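Local coordinates for protein ESSC (Geobacillus thermodenitrificans, PDB 5FWH) that probably serves, through its N-terminal forkhead-associated region, as a protein-interaction part of an FtsK/SpoIIIE-type ATPase of the bacterial type VII secretion apparatus, at residues Phe123-His128 with Phe168-Glu173. Sequence-based numbering, arbitrary orientation.
Sequences FSLRKH and FVFIEE
Two sheets of an FHA-type beta sandwich face each other where strand 123-128 packs across the core from strand 166-170, and Phe123, Leu125 and Lys127 reach over to Phe168, Phe170 and Glu173. No backbone bonds join the two segments, and the contact between them is made by side chains; the backbone of 123-128 is hydrogen-bonded to strand 131-136 through Ser124 and Arg126, and to Val108, Val106 and Ser104 through Phe123, Leu125 and Lys127. Alternation along strand 123-128 puts every second residue inward, and the large aromatic and branched side chains suit this buried interior. At one end of the contact, Phe123 and Phe168 make a T-shaped pair: ring centroids lie 5.0 Å apart and the planes meet at 88°. With CG between the backbone N and the carbonyl carbon (chi1 63°), Phe123 presents its CE2-CZ edge to the face of Phe168, its CZ standing 3.6 Å above the Phe168 ring plane over the centre. Next along, Leu125 CD1 touches Phe170 CE2 at 3.9 Å, approaching the ring obliquely, while Trp132 stacks with Phe170. At the Lys127 end, where the residues are partly exposed, apolar packing gives way to charge. Lys127, fully extended, crosses Glu173 at about a right angle, and its NZ forms a salt bridge with Glu173 OE2 at 2.7 Å, on the anti side and 27° out of the carboxylate plane. An alanine in place of Glu173 would probably leave the Lys127 ammonium without this carboxylate mate and its long chain freer to swing. Glu172 OE1 accepts the Glu173 backbone N-H through its anti lone pair.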
ATOM      1  N   PHE A 123       1.384  -6.895 -11.463  1.00 42.20           N
ATOM      2  CA  PHE A 123       0.071  -7.518 -11.606  1.00 42.78           C
ATOM      3  C   PHE A 123      -0.542  -7.014 -12.888  1.00 42.18           C
ATOM      4  O   PHE A 123      -0.009  -6.121 -13.474  1.00 42.10           O
ATOM      5  CB  PHE A 123      -0.825  -7.212 -10.360  1.00 39.42           C
ATOM      6  CG  PHE A 123      -1.141  -5.736 -10.147  1.00 38.67           C
ATOM      7  CD1 PHE A 123      -2.296  -5.148 -10.713  1.00 36.14           C
ATOM      8  CD2 PHE A 123      -0.355  -4.947  -9.291  1.00 38.33           C
ATOM      9  CE1 PHE A 123      -2.605  -3.806 -10.535  1.00 34.22           C
ATOM     10  CE2 PHE A 123      -0.714  -3.584  -9.058  1.00 34.85           C
ATOM     11  CZ  PHE A 123      -1.799  -3.018  -9.715  1.00 33.99           C
ATOM     12  N   SER A 124      -1.606  -7.614 -13.386  1.00 43.50           N
ATOM     13  CA  SER A 124      -2.239  -7.016 -14.538  1.00 44.92           C
ATOM     14  C   SER A 124      -3.676  -6.788 -14.243  1.00 42.09           C
ATOM     15  O   SER A 124      -4.194  -7.361 -13.330  1.00 44.62           O
ATOM     16  CB  SER A 124      -2.026  -7.826 -15.825  1.00 46.89           C
ATOM     17  OG  SER A 124      -2.707  -9.037 -15.742  1.00 52.07           O
ATOM     18  N   LEU A 125      -4.278  -5.845 -14.947  1.00 42.54           N
ATOM     19  CA  LEU A 125      -5.721  -5.561 -14.869  1.00 42.10           C
ATOM     20  C   LEU A 125      -6.334  -5.855 -16.240  1.00 46.65           C
ATOM     21  O   LEU A 125      -5.824  -5.381 -17.256  1.00 46.45           O
ATOM     22  CB  LEU A 125      -5.950  -4.129 -14.490  1.00 39.23           C
ATOM     23  CG  LEU A 125      -5.419  -3.687 -13.100  1.00 37.50           C
ATOM     24  CD1 LEU A 125      -5.713  -2.206 -12.923  1.00 36.64           C
ATOM     25  CD2 LEU A 125      -6.135  -4.320 -11.957  1.00 38.15           C
ATOM     26  N   ARG A 126      -7.420  -6.614 -16.269  1.00 48.17           N
ATOM     27  CA  ARG A 126      -8.074  -6.935 -17.524  1.00 53.12           C
ATOM     28  C   ARG A 126      -9.550  -6.766 -17.497  1.00 54.08           C
ATOM     29  O   ARG A 126     -10.238  -7.218 -16.561  1.00 48.20           O
ATOM     30  CB  ARG A 126      -7.861  -8.387 -17.860  1.00 59.56           C
ATOM     31  CG  ARG A 126      -6.559  -8.620 -18.517  1.00 62.98           C
ATOM     32  CD  ARG A 126      -6.381 -10.078 -18.799  1.00 70.23           C
ATOM     33  NE  ARG A 126      -4.960 -10.335 -18.791  1.00 75.65           N
ATOM     34  CZ  ARG A 126      -4.396 -11.514 -18.577  1.00 81.49           C
ATOM     35  NH1 ARG A 126      -5.114 -12.636 -18.402  1.00 80.82           N
ATOM     36  NH2 ARG A 126      -3.068 -11.558 -18.577  1.00 89.15           N
ATOM     37  N   LYS A 127     -10.028  -6.185 -18.579  1.00 55.97           N
ATOM     38  CA  LYS A 127     -11.390  -5.818 -18.695  1.00 61.26           C
ATOM     39  C   LYS A 127     -12.145  -6.895 -19.445  1.00 64.54           C
ATOM     40  O   LYS A 127     -11.741  -7.299 -20.538  1.00 69.30           O
ATOM     41  CB  LYS A 127     -11.498  -4.502 -19.425  1.00 61.81           C
ATOM     42  CG  LYS A 127     -12.804  -3.823 -19.143  1.00 65.31           C
ATOM     43  CD  LYS A 127     -12.798  -2.448 -19.739  1.00 70.66           C
ATOM     44  CE  LYS A 127     -14.052  -1.716 -19.340  1.00 74.03           C
ATOM     45  NZ  LYS A 127     -14.351  -0.645 -20.331  1.00 78.38           N
ATOM     46  N   HIS A 128     -13.205  -7.393 -18.835  1.00 68.33           N
ATOM     47  CA  HIS A 128     -14.074  -8.399 -19.463  1.00 73.41           C
ATOM     48  C   HIS A 128     -15.503  -7.897 -19.284  1.00 70.80           C
ATOM     49  O   HIS A 128     -15.888  -7.548 -18.182  1.00 65.70           O
ATOM     50  CB  HIS A 128     -13.922  -9.773 -18.809  1.00 79.43           C
ATOM     51  CG  HIS A 128     -12.524 -10.340 -18.838  1.00 83.17           C
ATOM     52  ND1 HIS A 128     -11.803 -10.513 -20.003  1.00 84.94           N
ATOM     53  CD2 HIS A 128     -11.749 -10.838 -17.844  1.00 80.12           C
ATOM     54  CE1 HIS A 128     -10.635 -11.065 -19.722  1.00 82.94           C
ATOM     55  NE2 HIS A 128     -10.577 -11.268 -18.419  1.00 81.23           N
ATOM     56  N   PHE A 168      -4.258   1.738  -5.781  1.00 34.33           N
ATOM     57  CA  PHE A 168      -4.956   1.757  -7.066  1.00 34.92           C
ATOM     58  C   PHE A 168      -6.428   1.623  -6.801  1.00 38.06           C
ATOM     59  O   PHE A 168      -6.827   0.691  -6.085  1.00 36.06           O
ATOM     60  CB  PHE A 168      -4.542   0.604  -7.951  1.00 35.87           C
ATOM     61  CG  PHE A 168      -3.045   0.503  -8.173  1.00 35.03           C
ATOM     62  CD1 PHE A 168      -2.242  -0.074  -7.216  1.00 37.63           C
ATOM     63  CD2 PHE A 168      -2.487   0.930  -9.343  1.00 35.43           C
ATOM     64  CE1 PHE A 168      -0.874  -0.218  -7.398  1.00 37.65           C
ATOM     65  CE2 PHE A 168      -1.115   0.873  -9.524  1.00 36.62           C
ATOM     66  CZ  PHE A 168      -0.321   0.283  -8.546  1.00 37.61           C
ATOM     67  N   VAL A 169      -7.229   2.569  -7.303  1.00 39.16           N
ATOM     68  CA  VAL A 169      -8.707   2.551  -7.091  1.00 41.92           C
ATOM     69  C   VAL A 169      -9.390   2.921  -8.387  1.00 42.94           C
ATOM     70  O   VAL A 169      -9.066   3.946  -8.966  1.00 45.16           O
ATOM     71  CB  VAL A 169      -9.191   3.522  -6.000  1.00 45.63           C
ATOM     72  CG1 VAL A 169     -10.629   3.211  -5.619  1.00 45.95           C
ATOM     73  CG2 VAL A 169      -8.335   3.401  -4.746  1.00 49.35           C
ATOM     74  N   PHE A 170     -10.281   2.061  -8.893  1.00 43.87           N
ATOM     75  CA  PHE A 170     -11.157   2.461  -9.982  1.00 46.59           C
ATOM     76  C   PHE A 170     -12.207   3.409  -9.340  1.00 53.25           C
ATOM     77  O   PHE A 170     -12.970   3.043  -8.402  1.00 56.27           O
ATOM     78  CB  PHE A 170     -11.820   1.256 -10.680  1.00 46.94           C
ATOM     79  CG  PHE A 170     -10.946   0.631 -11.755  1.00 45.70           C
ATOM     80  CD1 PHE A 170     -10.794   1.251 -12.983  1.00 42.68           C
ATOM     81  CD2 PHE A 170     -10.236  -0.539 -11.498  1.00 45.35           C
ATOM     82  CE1 PHE A 170      -9.981   0.707 -13.947  1.00 45.52           C
ATOM     83  CE2 PHE A 170      -9.409  -1.098 -12.445  1.00 43.51           C
ATOM     84  CZ  PHE A 170      -9.275  -0.471 -13.688  1.00 44.00           C
ATOM     85  N   ILE A 171     -12.216   4.629  -9.818  1.00 54.35           N
ATOM     86  CA  ILE A 171     -13.251   5.568  -9.419  1.00 59.43           C
ATOM     87  C   ILE A 171     -14.538   5.132 -10.129  1.00 61.64           C
ATOM     88  O   ILE A 171     -15.598   5.080  -9.526  1.00 61.08           O
ATOM     89  CB  ILE A 171     -12.958   6.994  -9.904  1.00 58.62           C
ATOM     90  CG1 ILE A 171     -11.672   7.555  -9.280  1.00 58.32           C
ATOM     91  CG2 ILE A 171     -14.154   7.901  -9.635  1.00 63.34           C
ATOM     92  CD1 ILE A 171     -11.685   7.709  -7.782  1.00 60.49           C
ATOM     93  N   GLU A 172     -14.381   4.903 -11.435  1.00 63.68           N
ATOM     94  CA  GLU A 172     -15.389   4.444 -12.367  1.00 68.54           C
ATOM     95  C   GLU A 172     -14.713   3.368 -13.198  1.00 65.46           C
ATOM     96  O   GLU A 172     -13.466   3.186 -13.156  1.00 57.21           O
ATOM     97  CB  GLU A 172     -15.813   5.627 -13.251  1.00 75.92           C
ATOM     98  CG  GLU A 172     -16.732   5.386 -14.461  1.00 82.76           C
ATOM     99  CD  GLU A 172     -18.040   4.668 -14.184  1.00 86.62           C
ATOM    100  OE1 GLU A 172     -18.011   3.434 -13.902  1.00 87.25           O
ATOM    101  OE2 GLU A 172     -19.096   5.333 -14.308  1.00 91.18           O
ATOM    102  N   GLU A 173     -15.534   2.650 -13.941  1.00 61.76           N
ATOM    103  CA  GLU A 173     -15.085   1.696 -14.929  1.00 61.36           C
ATOM    104  C   GLU A 173     -14.034   2.235 -15.870  1.00 56.43           C
ATOM    105  O   GLU A 173     -13.192   1.463 -16.381  1.00 52.05           O
ATOM    106  CB  GLU A 173     -16.265   1.281 -15.766  1.00 64.53           C
ATOM    107  CG  GLU A 173     -16.014   0.136 -16.729  1.00 66.53           C
ATOM    108  CD  GLU A 173     -16.982   0.164 -17.907  1.00 70.85           C
ATOM    109  OE1 GLU A 173     -18.083   0.773 -17.797  1.00 74.77           O
ATOM    110  OE2 GLU A 173     -16.628  -0.406 -18.960  1.00 69.42           O
TER